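Local coordinates for periplasmic binding protein (Veillonella parvula, PDB 4LJS) that probably captures a ligand outside the cytoplasmic membrane for import, as a solute-binding protein of the chelatase-like periplasmic binding family, at residues K156-L161 and R173-M178; L290-P295 and L300-I305; L95-L100 and L104-D109. All coordinates share one frame; numbering follows the deposited sequence. Where two conformers were deposited one is given.

Contact 1: K156-L161 and R173-M178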
ATOM      1  N   LYS A 156      -5.417  -5.991   8.703  1.00 27.15           N
ATOM      2  CA  LYS A 156      -5.351  -5.640  10.115  1.00 35.80           C
ATOM      3  C   LYS A 156      -5.085  -4.146  10.257  1.00 33.37           C
ATOM      4  O   LYS A 156      -5.631  -3.486  11.142  1.00 36.68           O
ATOM      5  CB  LYS A 156      -4.251  -6.435  10.829  1.00 35.92           C
ATOM      6  CG  LYS A 156      -3.867  -5.840  12.195  1.00 51.60           C
ATOM      7  CD  LYS A 156      -2.857  -6.703  12.960  1.00 66.71           C
ATOM      8  CE  LYS A 156      -2.373  -6.014  14.243  1.00 76.82           C
ATOM      9  NZ  LYS A 156      -1.468  -4.846  13.981  1.00 76.29           N
ATOM     10  N   TYR A 157      -4.240  -3.628   9.370  1.00 27.35           N
ATOM     11  CA  TYR A 157      -3.887  -2.216   9.354  1.00 33.51           C
ATOM     12  C   TYR A 157      -5.158  -1.393   9.219  1.00 32.37           C
ATOM     13  O   TYR A 157      -5.413  -0.477  10.001  1.00 33.93           O
ATOM     14  CB  TYR A 157      -2.955  -1.948   8.176  1.00 31.94           C
ATOM     15  CG  TYR A 157      -2.526  -0.507   7.980  1.00 32.10           C
ATOM     16  CD1 TYR A 157      -1.458   0.022   8.699  1.00 31.29           C
ATOM     17  CD2 TYR A 157      -3.161   0.311   7.047  1.00 28.44           C
ATOM     18  CE1 TYR A 157      -1.041   1.324   8.507  1.00 35.03           C
ATOM     19  CE2 TYR A 157      -2.751   1.623   6.846  1.00 27.10           C
ATOM     20  CZ  TYR A 157      -1.690   2.126   7.585  1.00 37.47           C
ATOM     21  OH  TYR A 157      -1.263   3.426   7.404  1.00 32.48           O
ATOM     22  N   ILE A 158      -5.972  -1.754   8.237  1.00 27.97           N
ATOM     23  CA  ILE A 158      -7.231  -1.059   7.991  1.00 35.73           C
ATOM     24  C   ILE A 158      -8.162  -1.199   9.196  1.00 41.51           C
ATOM     25  O   ILE A 158      -8.801  -0.237   9.624  1.00 36.47           O
ATOM     26  CB  ILE A 158      -7.895  -1.597   6.710  1.00 31.53           C
ATOM     27  CG1 ILE A 158      -7.022  -1.245   5.501  1.00 34.40           C
ATOM     28  CG2 ILE A 158      -9.291  -1.032   6.539  1.00 26.64           C
ATOM     29  CD1 ILE A 158      -7.469  -1.851   4.205  1.00 33.56           C
ATOM     30  N   ARG A 159      -8.199  -2.401   9.761  1.00 32.09           N
ATOM     31  CA  ARG A 159      -9.054  -2.692  10.897  1.00 36.99           C
ATOM     32  C   ARG A 159      -8.629  -1.897  12.141  1.00 40.32           C
ATOM     33  O   ARG A 159      -9.476  -1.382  12.877  1.00 36.90           O
ATOM     34  CB  ARG A 159      -9.023  -4.197  11.163  1.00 37.81           C
ATOM     35  CG  ARG A 159     -10.001  -4.686  12.193  1.00 47.92           C
ATOM     36  CD  ARG A 159     -10.021  -6.216  12.226  1.00 49.61           C
ATOM     37  NE  ARG A 159     -10.814  -6.794  11.140  1.00 50.92           N
ATOM     38  CZ  ARG A 159     -10.342  -7.629  10.218  1.00 52.03           C
ATOM     39  NH1 ARG A 159      -9.066  -7.989  10.232  1.00 48.92           N
ATOM     40  NH2 ARG A 159     -11.152  -8.115   9.282  1.00 52.22           N
ATOM     41  N   ASP A 160      -7.320  -1.792  12.371  1.00 35.93           N
ATOM     42  CA  ASP A 160      -6.793  -1.026  13.505  1.00 36.40           C
ATOM     43  C   ASP A 160      -7.158   0.454  13.399  1.00 34.96           C
ATOM     44  O   ASP A 160      -7.610   1.067  14.364  1.00 35.10           O
ATOM     45  CB  ASP A 160      -5.273  -1.153  13.589  1.00 36.30           C
ATOM     46  CG  ASP A 160      -4.825  -2.499  14.113  1.00 42.06           C
ATOM     47  OD1 ASP A 160      -5.643  -3.193  14.755  1.00 38.61           O
ATOM     48  OD2 ASP A 160      -3.646  -2.858  13.889  1.00 41.65           O
ATOM     49  N   LEU A 161      -6.949   1.031  12.224  1.00 31.71           N
ATOM     50  CA  LEU A 161      -7.299   2.426  12.019  1.00 35.06           C
ATOM     51  C   LEU A 161      -8.809   2.604  12.188  1.00 38.73           C
ATOM     52  O   LEU A 161      -9.257   3.574  12.787  1.00 39.71           O
ATOM     53  CB  LEU A 161      -6.798   2.922  10.662  1.00 33.75           C
ATOM     54  CG  LEU A 161      -5.269   3.080  10.614  1.00 36.80           C
ATOM     55  CD1 LEU A 161      -4.777   3.431   9.216  1.00 30.40           C
ATOM     56  CD2 LEU A 161      -4.797   4.131  11.622  1.00 37.77           C
ATOM     57  N   ARG A 173     -16.472  -3.146   5.792  1.00 42.07           N
ATOM     58  CA  ARG A 173     -17.015  -3.142   4.439  1.00 45.23           C
ATOM     59  C   ARG A 173     -15.878  -3.117   3.419  1.00 43.06           C
ATOM     60  O   ARG A 173     -15.895  -3.868   2.445  1.00 38.38           O
ATOM     61  CB  ARG A 173     -17.944  -1.948   4.228  1.00 51.22           C
ATOM     62  CG  ARG A 173     -18.486  -1.830   2.812  1.00 60.15           C
ATOM     63  CD  ARG A 173     -19.231  -0.523   2.626  1.00 73.31           C
ATOM     64  NE  ARG A 173     -18.494   0.590   3.219  1.00 83.80           N
ATOM     65  CZ  ARG A 173     -17.545   1.284   2.595  1.00 80.93           C
ATOM     66  NH1 ARG A 173     -17.211   0.990   1.343  1.00 71.21           N
ATOM     67  NH2 ARG A 173     -16.931   2.277   3.227  1.00 82.52           N
ATOM     68  N   LEU A 174     -14.887  -2.258   3.652  1.00 39.78           N
ATOM     69  CA  LEU A 174     -13.743  -2.153   2.746  1.00 43.06           C
ATOM     70  C   LEU A 174     -12.947  -3.456   2.670  1.00 39.05           C
ATOM     71  O   LEU A 174     -12.579  -3.910   1.592  1.00 44.48           O
ATOM     72  CB  LEU A 174     -12.830  -0.999   3.164  1.00 43.32           C
ATOM     73  CG  LEU A 174     -13.464   0.383   3.028  1.00 44.25           C
ATOM     74  CD1 LEU A 174     -12.601   1.426   3.710  1.00 42.11           C
ATOM     75  CD2 LEU A 174     -13.703   0.733   1.560  1.00 37.50           C
ATOM     76  N   ILE A 175     -12.690  -4.051   3.826  1.00 38.49           N
ATOM     77  CA  ILE A 175     -11.976  -5.316   3.910  1.00 36.73           C
ATOM     78  C   ILE A 175     -12.755  -6.436   3.212  1.00 39.87           C
ATOM     79  O   ILE A 175     -12.192  -7.211   2.436  1.00 34.68           O
ATOM     80  CB  ILE A 175     -11.728  -5.682   5.382  1.00 40.59           C
ATOM     81  CG1 ILE A 175     -10.621  -4.790   5.959  1.00 37.40           C
ATOM     82  CG2 ILE A 175     -11.399  -7.160   5.539  1.00 27.02           C
ATOM     83  CD1 ILE A 175     -10.555  -4.813   7.464  1.00 33.75           C
ATOM     84  N   GLN A 176     -14.054  -6.508   3.486  1.00 30.06           N
ATOM     85  CA  GLN A 176     -14.899  -7.541   2.913  1.00 35.13           C
ATOM     86  C   GLN A 176     -14.962  -7.462   1.386  1.00 40.51           C
ATOM     87  O   GLN A 176     -14.991  -8.487   0.708  1.00 36.62           O
ATOM     88  CB  GLN A 176     -16.308  -7.485   3.501  1.00 44.71           C
ATOM     89  CG  GLN A 176     -17.144  -8.715   3.162  1.00 62.13           C
ATOM     90  CD  GLN A 176     -18.624  -8.530   3.445  1.00 78.96           C
ATOM     91  OE1 GLN A 176     -19.268  -9.400   4.035  1.00 79.82           O
ATOM     92  NE2 GLN A 176     -19.175  -7.402   3.012  1.00 89.22           N
ATOM     93  N   GLU A 177     -14.988  -6.243   0.851  1.00 41.83           N
ATOM     94  CA  GLU A 177     -15.005  -6.038  -0.595  1.00 40.10           C
ATOM     95  C   GLU A 177     -13.786  -6.705  -1.224  1.00 37.69           C
ATOM     96  O   GLU A 177     -13.890  -7.421  -2.224  1.00 35.67           O
ATOM     97  CB  GLU A 177     -15.010  -4.537  -0.904  1.00 50.32           C
ATOM     98  CG  GLU A 177     -14.718  -4.165  -2.350  1.00 58.57           C
ATOM     99  CD  GLU A 177     -14.845  -2.666  -2.606  1.00 64.19           C
ATOM    100  OE1 GLU A 177     -14.791  -1.880  -1.630  1.00 58.06           O
ATOM    101  OE2 GLU A 177     -15.008  -2.277  -3.785  1.00 66.92           O
HETATM  102  N   MSE A 178     -12.629  -6.470  -0.617  1.00 34.19           N
HETATM  103  CA  MSE A 178     -11.375  -7.031  -1.097  1.00 31.88           C
HETATM  104  C   MSE A 178     -11.337  -8.553  -0.951  1.00 36.53           C
HETATM  105  O   MSE A 178     -10.965  -9.274  -1.885  1.00 35.00           O
HETATM  106  CB  MSE A 178     -10.205  -6.380  -0.357  1.00 26.24           C
HETATM  107  CG  MSE A 178     -10.022  -4.911  -0.724  1.00 28.86           C
HETATM  108 SE   MSE A 178      -8.483  -4.026   0.112  0.71 44.33          SE
HETATM  109  CE  MSE A 178      -8.982  -4.169   1.964  1.00 29.61           C
TER
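I175 lies alongside I158, and these two residues account for most of the 229 Å² buried here. Their side chains slide past one another in opposite directions, so that I158 CG2 rests on I175 CG1 at 4.0 Å, with the I175 CD1 methyl scarcely farther away. The first torsion of I158 (chi1 -66°) puts CG2 anti to the backbone N, where it meets I175, and leaves the other branch to run on to CD1. That branch meets M178 tip to tip, the I158 CD1 methyl lying 3.6 Å from CE of this selenomethionine.

The third large contributor is R159, which crosses I175 at about a right angle. Its chain bends at chi3 (-79°) and lays one face of the guanidinium over I175 CD1, which is nearest to R159 NH2 at 3.8 Å and offset toward the rim of the group. The charge itself is answered elsewhere, by a salt bridge from R159 NE to E172.

M178 also packs on L299, L300 and I303 of helix 299-310, while I158 and L174 both reach I297. The segment axes approach to 10.1 Å at 164°, the geometry of an antiparallel helix hairpin. Helix 151-164 is paired here with helix 168-188, which is probably the long helix between the lobes, as in the binding proteins BtuF and FhuD.

Contact 2: L290-P295 and L300-I305. Unlike the reference sequence in segment 300-305: S302 (reference Gly).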
ATOM      1  N   LEU A 290       2.730   1.752  -5.191  1.00 33.33           N
ATOM      2  CA  LEU A 290       1.888   2.260  -4.103  1.00 35.45           C
ATOM      3  C   LEU A 290       0.694   1.344  -3.799  1.00 36.33           C
ATOM      4  O   LEU A 290       0.024   1.507  -2.782  1.00 34.32           O
ATOM      5  CB  LEU A 290       1.426   3.707  -4.386  1.00 36.56           C
ATOM      6  CG  LEU A 290       0.520   4.030  -5.592  1.00 37.41           C
ATOM      7  CD1 LEU A 290      -0.932   3.640  -5.338  1.00 27.81           C
ATOM      8  CD2 LEU A 290       0.597   5.521  -5.974  1.00 32.93           C
ATOM      9  N   ALA A 291       0.429   0.389  -4.686  1.00 33.26           N
ATOM     10  CA  ALA A 291      -0.664  -0.556  -4.487  1.00 35.32           C
ATOM     11  C   ALA A 291      -0.176  -1.911  -3.987  1.00 33.66           C
ATOM     12  O   ALA A 291      -0.982  -2.756  -3.613  1.00 31.39           O
ATOM     13  CB  ALA A 291      -1.454  -0.734  -5.770  1.00 36.48           C
ATOM     14  N   VAL A 292       1.136  -2.129  -3.984  1.00 33.59           N
ATOM     15  CA  VAL A 292       1.665  -3.442  -3.609  1.00 33.32           C
ATOM     16  C   VAL A 292       2.799  -3.382  -2.593  1.00 37.17           C
ATOM     17  O   VAL A 292       3.424  -4.398  -2.290  1.00 40.99           O
ATOM     18  CB  VAL A 292       2.149  -4.254  -4.831  1.00 34.70           C
ATOM     19  CG1 VAL A 292       0.996  -4.538  -5.774  1.00 29.40           C
ATOM     20  CG2 VAL A 292       3.256  -3.526  -5.559  1.00 33.27           C
ATOM     21  N   TYR A 293       3.069  -2.198  -2.067  1.00 35.89           N
ATOM     22  CA  TYR A 293       4.064  -2.074  -1.012  1.00 39.36           C
ATOM     23  C   TYR A 293       3.488  -1.184   0.095  1.00 36.85           C
ATOM     24  O   TYR A 293       3.304   0.014  -0.113  1.00 37.72           O
ATOM     25  CB  TYR A 293       5.370  -1.513  -1.581  1.00 42.37           C
ATOM     26  CG  TYR A 293       6.499  -1.466  -0.580  1.00 47.51           C
ATOM     27  CD1 TYR A 293       6.619  -0.402   0.303  1.00 45.38           C
ATOM     28  CD2 TYR A 293       7.442  -2.487  -0.510  1.00 48.89           C
ATOM     29  CE1 TYR A 293       7.643  -0.351   1.230  1.00 57.85           C
ATOM     30  CE2 TYR A 293       8.479  -2.442   0.414  1.00 56.51           C
ATOM     31  CZ  TYR A 293       8.571  -1.367   1.283  1.00 60.04           C
ATOM     32  OH  TYR A 293       9.585  -1.297   2.216  1.00 65.16           O
ATOM     33  N   SER A 294       3.199  -1.785   1.254  1.00 38.45           N
ATOM     34  CA  SER A 294       2.437  -1.139   2.339  1.00 35.17           C
ATOM     35  C   SER A 294       1.310  -0.241   1.841  1.00 34.75           C
ATOM     36  O   SER A 294       1.287   0.933   2.159  1.00 29.42           O
ATOM     37  CB  SER A 294       3.355  -0.285   3.217  1.00 34.72           C
ATOM     38  OG  SER A 294       4.337  -1.066   3.857  1.00 40.03           O
ATOM     39  N   PRO A 295       0.381  -0.784   1.052  1.00 32.90           N
ATOM     40  CA  PRO A 295      -0.557   0.096   0.339  1.00 33.06           C
ATOM     41  C   PRO A 295      -1.736   0.573   1.172  1.00 29.65           C
ATOM     42  O   PRO A 295      -2.387   1.543   0.782  1.00 31.80           O
ATOM     43  CB  PRO A 295      -1.073  -0.800  -0.798  1.00 24.81           C
ATOM     44  CG  PRO A 295      -1.019  -2.176  -0.210  1.00 24.90           C
ATOM     45  CD  PRO A 295       0.175  -2.204   0.719  1.00 26.23           C
ATOM     46  N   LEU A 300      -6.747  -2.492  -2.872  1.00 38.23           N
ATOM     47  CA  LEU A 300      -7.843  -2.731  -3.808  1.00 39.51           C
ATOM     48  C   LEU A 300      -7.405  -2.575  -5.266  1.00 40.38           C
ATOM     49  O   LEU A 300      -7.821  -3.352  -6.129  1.00 40.98           O
ATOM     50  CB  LEU A 300      -9.025  -1.804  -3.507  1.00 41.43           C
ATOM     51  CG  LEU A 300     -10.254  -1.988  -4.407  1.00 50.57           C
ATOM     52  CD1 LEU A 300     -10.757  -3.441  -4.371  1.00 42.51           C
ATOM     53  CD2 LEU A 300     -11.370  -1.007  -4.040  1.00 49.72           C
ATOM     54  N   ASP A 301      -6.567  -1.575  -5.534  1.00 37.33           N
ATOM     55  CA  ASP A 301      -6.064  -1.329  -6.889  1.00 35.85           C
ATOM     56  C   ASP A 301      -5.231  -2.511  -7.399  1.00 35.91           C
ATOM     57  O   ASP A 301      -5.362  -2.928  -8.556  1.00 34.82           O
ATOM     58  CB  ASP A 301      -5.221  -0.045  -6.939  1.00 38.45           C
ATOM     59  CG  ASP A 301      -6.040   1.212  -6.702  1.00 52.92           C
ATOM     60  OD1 ASP A 301      -6.310   1.542  -5.529  1.00 61.42           O
ATOM     61  OD2 ASP A 301      -6.403   1.884  -7.688  1.00 64.94           O
ATOM     62  N   SER A 302      -4.362  -3.042  -6.542  1.00 29.38           N
ATOM     63  CA  SER A 302      -3.515  -4.158  -6.948  1.00 36.20           C
ATOM     64  C   SER A 302      -4.291  -5.461  -7.111  1.00 37.15           C
ATOM     65  O   SER A 302      -4.022  -6.220  -8.043  1.00 39.32           O
ATOM     66  CB  SER A 302      -2.332  -4.348  -6.004  1.00 37.60           C
ATOM     67  OG  SER A 302      -2.722  -4.398  -4.647  1.00 43.45           O
ATOM     68  N   ILE A 303      -5.248  -5.713  -6.218  1.00 34.59           N
ATOM     69  CA  ILE A 303      -6.144  -6.861  -6.368  1.00 37.66           C
ATOM     70  C   ILE A 303      -6.803  -6.852  -7.748  1.00 36.87           C
ATOM     71  O   ILE A 303      -6.812  -7.861  -8.451  1.00 40.90           O
ATOM     72  CB  ILE A 303      -7.251  -6.879  -5.294  1.00 37.31           C
ATOM     73  CG1 ILE A 303      -6.682  -7.273  -3.932  1.00 37.14           C
ATOM     74  CG2 ILE A 303      -8.341  -7.872  -5.671  1.00 30.27           C
ATOM     75  CD1 ILE A 303      -7.661  -7.048  -2.793  1.00 34.88           C
ATOM     76  N   ASP A 304      -7.340  -5.701  -8.134  1.00 34.27           N
ATOM     77  CA  ASP A 304      -7.987  -5.545  -9.437  1.00 33.26           C
ATOM     78  C   ASP A 304      -7.044  -5.752 -10.618  1.00 38.36           C
ATOM     79  O   ASP A 304      -7.376  -6.464 -11.569  1.00 34.73           O
ATOM     80  CB  ASP A 304      -8.667  -4.178  -9.544  1.00 38.93           C
ATOM     81  CG  ASP A 304      -9.938  -4.095  -8.711  1.00 49.52           C
ATOM     82  OD1 ASP A 304     -10.408  -5.149  -8.230  1.00 50.30           O
ATOM     83  OD2 ASP A 304     -10.471  -2.980  -8.538  1.00 62.86           O
ATOM     84  N   ILE A 305      -5.870  -5.135 -10.559  1.00 29.66           N
ATOM     85  CA  ILE A 305      -4.904  -5.266 -11.642  1.00 34.93           C
ATOM     86  C   ILE A 305      -4.400  -6.702 -11.766  1.00 36.92           C
ATOM     87  O   ILE A 305      -4.348  -7.262 -12.865  1.00 37.66           O
ATOM     88  CB  ILE A 305      -3.722  -4.297 -11.471  1.00 34.92           C
ATOM     89  CG1 ILE A 305      -4.222  -2.855 -11.613  1.00 32.24           C
ATOM     90  CG2 ILE A 305      -2.613  -4.612 -12.482  1.00 28.16           C
ATOM     91  CD1 ILE A 305      -3.166  -1.798 -11.386  1.00 33.65           C
TER
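A291 and S302 form the closest pairing, their CA atoms 5.2 Å apart, and the contact divides into one polar link and a small set of van der Waals contacts between carbons. The polar part is the S302 hydroxyl, whose OG lies 2.6 Å from A291 O. With chi1 at 51°, OG sits between the backbone N and the carbonyl carbon of its own residue, within reach of both A291 O and L299 O.

The carbon contacts are made by A291 CB, V292 CG1, S302 CB and D301 CB. The A291 methyl meets S302 CB at 3.7 Å and D301 CB at 4.0 Å. From the next residue, V292 CG1 lies 3.3 Å from S302 CB, a close approach; S302 differs from the reference sequence, which has glycine. V292 and S302 also share I219 and L287 as neighbours. The carboxylate of D301 belongs to another network, its OD1 forming salt bridges with R298 and R80.

Chemically, then, the small side chains are consistent with the close approach of the loop after strand 284-288 to helix 299-310, and the buried hydroxyl has backbone carbonyl oxygens, not a charged group, as its close partners.

Contact 3: L95-L100 and L104-D109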
ATOM      1  N   LEU A  95       6.913  17.732   2.156  1.00 32.29           N
ATOM      2  CA  LEU A  95       7.897  16.966   2.933  1.00 33.41           C
ATOM      3  C   LEU A  95       8.880  17.829   3.719  1.00 36.89           C
ATOM      4  O   LEU A  95       9.569  17.328   4.606  1.00 37.48           O
ATOM      5  CB  LEU A  95       8.683  16.004   2.039  1.00 33.12           C
ATOM      6  CG  LEU A  95       7.927  14.735   1.653  1.00 37.82           C
ATOM      7  CD1 LEU A  95       8.704  13.960   0.590  1.00 29.77           C
ATOM      8  CD2 LEU A  95       7.674  13.876   2.896  1.00 28.52           C
ATOM      9  N   LYS A  96       8.962  19.116   3.394  1.00 28.55           N
ATOM     10  CA  LYS A  96       9.820  20.005   4.172  1.00 34.26           C
ATOM     11  C   LYS A  96       9.250  20.217   5.576  1.00 33.05           C
ATOM     12  O   LYS A  96       9.920  20.784   6.431  1.00 35.28           O
ATOM     13  CB  LYS A  96      10.080  21.337   3.455  1.00 40.58           C
ATOM     14  CG  LYS A  96       8.943  22.350   3.510  1.00 54.33           C
ATOM     15  CD  LYS A  96       9.157  23.445   2.462  1.00 63.32           C
ATOM     16  CE  LYS A  96       8.296  24.667   2.735  1.00 67.58           C
ATOM     17  NZ  LYS A  96       6.891  24.308   3.063  1.00 66.32           N
ATOM     18  N   TYR A  97       8.032  19.732   5.816  1.00 31.13           N
ATOM     19  CA  TYR A  97       7.444  19.766   7.158  1.00 37.23           C
ATOM     20  C   TYR A  97       7.664  18.463   7.922  1.00 35.24           C
ATOM     21  O   TYR A  97       7.314  18.367   9.099  1.00 34.87           O
ATOM     22  CB  TYR A  97       5.942  20.079   7.111  1.00 41.15           C
ATOM     23  CG  TYR A  97       5.608  21.462   6.605  1.00 43.63           C
ATOM     24  CD1 TYR A  97       5.892  22.591   7.367  1.00 44.21           C
ATOM     25  CD2 TYR A  97       4.998  21.640   5.366  1.00 47.97           C
ATOM     26  CE1 TYR A  97       5.585  23.868   6.903  1.00 51.41           C
ATOM     27  CE2 TYR A  97       4.684  22.911   4.893  1.00 52.44           C
ATOM     28  CZ  TYR A  97       4.978  24.017   5.663  1.00 56.97           C
ATOM     29  OH  TYR A  97       4.668  25.271   5.192  1.00 67.93           O
ATOM     30  N   ALA A  98       8.243  17.469   7.254  1.00 29.49           N
ATOM     31  CA  ALA A  98       8.461  16.164   7.868  1.00 33.08           C
ATOM     32  C   ALA A  98       9.743  16.180   8.681  1.00 28.05           C
ATOM     33  O   ALA A  98      10.712  15.500   8.358  1.00 30.72           O
ATOM     34  CB  ALA A  98       8.494  15.037   6.803  1.00 30.56           C
ATOM     35  N   ASN A  99       9.746  16.989   9.731  1.00 29.78           N
ATOM     36  CA  ASN A  99      10.864  17.042  10.658  1.00 34.58           C
ATOM     37  C   ASN A  99      10.279  17.271  12.036  1.00 35.11           C
ATOM     38  O   ASN A  99       9.126  17.701  12.164  1.00 31.23           O
ATOM     39  CB  ASN A  99      11.837  18.158  10.295  1.00 30.41           C
ATOM     40  CG  ASN A  99      11.177  19.512  10.288  1.00 39.81           C
ATOM     41  OD1 ASN A  99      10.935  20.095  11.342  1.00 38.68           O
ATOM     42  ND2 ASN A  99      10.857  20.014   9.100  1.00 40.02           N
ATOM     43  N   LEU A 100      11.067  16.984  13.065  1.00 31.80           N
ATOM     44  CA  LEU A 100      10.544  16.977  14.418  1.00 35.06           C
ATOM     45  C   LEU A 100      10.026  18.356  14.840  1.00 35.74           C
ATOM     46  O   LEU A 100       8.976  18.468  15.480  1.00 34.14           O
ATOM     47  CB  LEU A 100      11.594  16.436  15.397  1.00 29.12           C
ATOM     48  CG  LEU A 100      11.215  16.415  16.886  1.00 36.21           C
ATOM     49  CD1 LEU A 100       9.975  15.550  17.155  1.00 29.02           C
ATOM     50  CD2 LEU A 100      12.396  15.956  17.736  1.00 29.74           C
ATOM     51  N   LEU A 104       6.193  18.999  16.024  1.00 28.49           N
ATOM     52  CA  LEU A 104       5.939  19.492  17.373  1.00 31.61           C
ATOM     53  C   LEU A 104       4.971  20.686  17.352  1.00 34.32           C
ATOM     54  O   LEU A 104       4.033  20.741  18.142  1.00 40.56           O
ATOM     55  CB  LEU A 104       7.251  19.867  18.081  1.00 29.88           C
ATOM     56  CG  LEU A 104       8.072  18.688  18.637  1.00 34.81           C
ATOM     57  CD1 LEU A 104       9.480  19.120  19.050  1.00 27.69           C
ATOM     58  CD2 LEU A 104       7.354  18.023  19.805  1.00 35.31           C
HETATM   59  N   MSE A 105       5.210  21.622  16.437  0.51 32.49           N
HETATM   60  CA  MSE A 105       4.382  22.820  16.298  0.51 38.55           C
HETATM   61  C   MSE A 105       2.925  22.478  15.989  0.51 41.06           C
HETATM   62  O   MSE A 105       2.009  23.187  16.409  0.51 44.17           O
HETATM   63  CB  MSE A 105       4.953  23.747  15.212  0.51 35.90           C
HETATM   64  CG  MSE A 105       4.044  24.908  14.793  0.51 39.29           C
HETATM   65 SE   MSE A 105       2.788  24.492  13.338  0.51 61.74          SE
HETATM   66  CE  MSE A 105       4.087  24.037  11.945  0.51 36.70           C
HETATM   67  N   MSE A 106       2.723  21.385  15.258  1.00 37.55           N
HETATM   68  CA  MSE A 106       1.392  20.959  14.844  1.00 41.32           C
HETATM   69  C   MSE A 106       0.592  20.350  15.987  1.00 41.11           C
HETATM   70  O   MSE A 106      -0.635  20.283  15.915  1.00 35.07           O
HETATM   71  CB  MSE A 106       1.508  19.920  13.730  1.00 41.75           C
HETATM   72  CG  MSE A 106       2.019  20.467  12.431  1.00 42.89           C
HETATM   73 SE   MSE A 106       2.318  19.037  11.150  0.56 38.24          SE
HETATM   74  CE  MSE A 106       3.415  20.066   9.900  1.00 33.75           C
ATOM     75  N   LYS A 107       1.301  19.869  17.008  1.00 41.40           N
ATOM     76  CA  LYS A 107       0.687  19.241  18.179  1.00 42.95           C
ATOM     77  C   LYS A 107      -0.276  18.117  17.808  1.00 34.47           C
ATOM     78  O   LYS A 107      -1.483  18.221  18.041  1.00 40.26           O
ATOM     79  CB  LYS A 107      -0.025  20.289  19.052  1.00 47.74           C
ATOM     80  CG  LYS A 107       0.922  21.288  19.684  1.00 58.35           C
ATOM     81  CD  LYS A 107       0.211  22.221  20.654  1.00 60.88           C
ATOM     82  CE  LYS A 107      -0.316  21.472  21.867  1.00 61.16           C
ATOM     83  NZ  LYS A 107      -0.608  22.419  22.983  1.00 73.02           N
ATOM     84  N   PRO A 108       0.253  17.039  17.220  1.00 43.94           N
ATOM     85  CA  PRO A 108      -0.633  15.934  16.858  1.00 45.06           C
ATOM     86  C   PRO A 108      -1.077  15.178  18.107  1.00 46.65           C
ATOM     87  O   PRO A 108      -0.401  15.243  19.139  1.00 40.90           O
ATOM     88  CB  PRO A 108       0.275  15.036  16.023  1.00 36.47           C
ATOM     89  CG  PRO A 108       1.639  15.253  16.628  1.00 38.15           C
ATOM     90  CD  PRO A 108       1.671  16.722  16.961  1.00 39.36           C
ATOM     91  N   ASP A 109      -2.200  14.476  18.020  1.00 36.16           N
ATOM     92  CA  ASP A 109      -2.570  13.556  19.080  1.00 36.68           C
ATOM     93  C   ASP A 109      -2.461  12.109  18.579  1.00 40.34           C
ATOM     94  O   ASP A 109      -2.542  11.162  19.353  1.00 41.79           O
ATOM     95  CB  ASP A 109      -3.951  13.894  19.697  1.00 40.96           C
ATOM     96  CG  ASP A 109      -5.090  13.873  18.686  1.00 42.86           C
ATOM     97  OD1 ASP A 109      -4.867  13.506  17.510  1.00 44.09           O
ATOM     98  OD2 ASP A 109      -6.226  14.217  19.084  1.00 50.87           O
TER
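L104 and L100 meet one helical turn apart, through backbone and side chain alike. L104 N donates to L100 O over 2.9 Å with an N-H...O angle of 162°, an i+4 to i backbone bond within the first turns of helix 100-106. Beside this bond the two leucine side chains cross obliquely: L100 CG lies 3.9 Å from L104 CD1, and L100 CD1 is 4.0 Å from L104 CG. L100 carries its CG anti to the backbone N (chi1 178°), which leans the isobutyl group along the helix toward L104.

The second pairing joins Y97 to M106, a selenomethionine. Its chain runs extended beyond CG and crosses the tyrosine at about a right angle, ending with M106 CE 3.8 Å from Y97 CB; the methyl thus touches the root of the tyrosine side chain, at an oblique angle to the ring.

Outward from these pairs, W129 of helix 126-130 touches both leucines, and F128 adds to the cover of L104. With an alanine in place of L104, L100, F128 and W129 would probably lose their shared apolar neighbour, opening a gap between the two helices. The Y97 ring stacks edge-to-face with that of Y92, and M106 also packs against Y92, while M106 reaches V48 and A69 on two adjacent strands. At the helix start N99 is the N-cap, its OD1 accepting from S102 N; at the other end K107 leaves helical geometry with a positive phi (53°).

Beyond it, D109 OD1 and OD2 accept from R46 N and E45 N, and the chain enters strand 110-113. This is the closing part of a beta-alpha-beta crossover in a Rossmann-like parallel sheet, which carries the chain from strand 67-71 past strand 47-50 to strand 110-113.

In the fold
Contacts 1 and 2 adjoin, with centres about 14 Å apart: M178 CB of contact 1 lies 3.6 Å from I303 CD1 of contact 2, so helix 168-188 packs on helix 299-310 between them. Contact 2 is the most central, about 6 Å from the centre of the chain; its loop bonds to S141 through S294 and packs V292 on helix 215-222, consistent with a place near the junction of the two lobes. Contact 3 stands apart in the lobe of the four-stranded parallel sheet, its centre about 27 Å from that of contact 1 and about 28 Å from that of contact 2, with nearest atoms about 11 and 13 Å away.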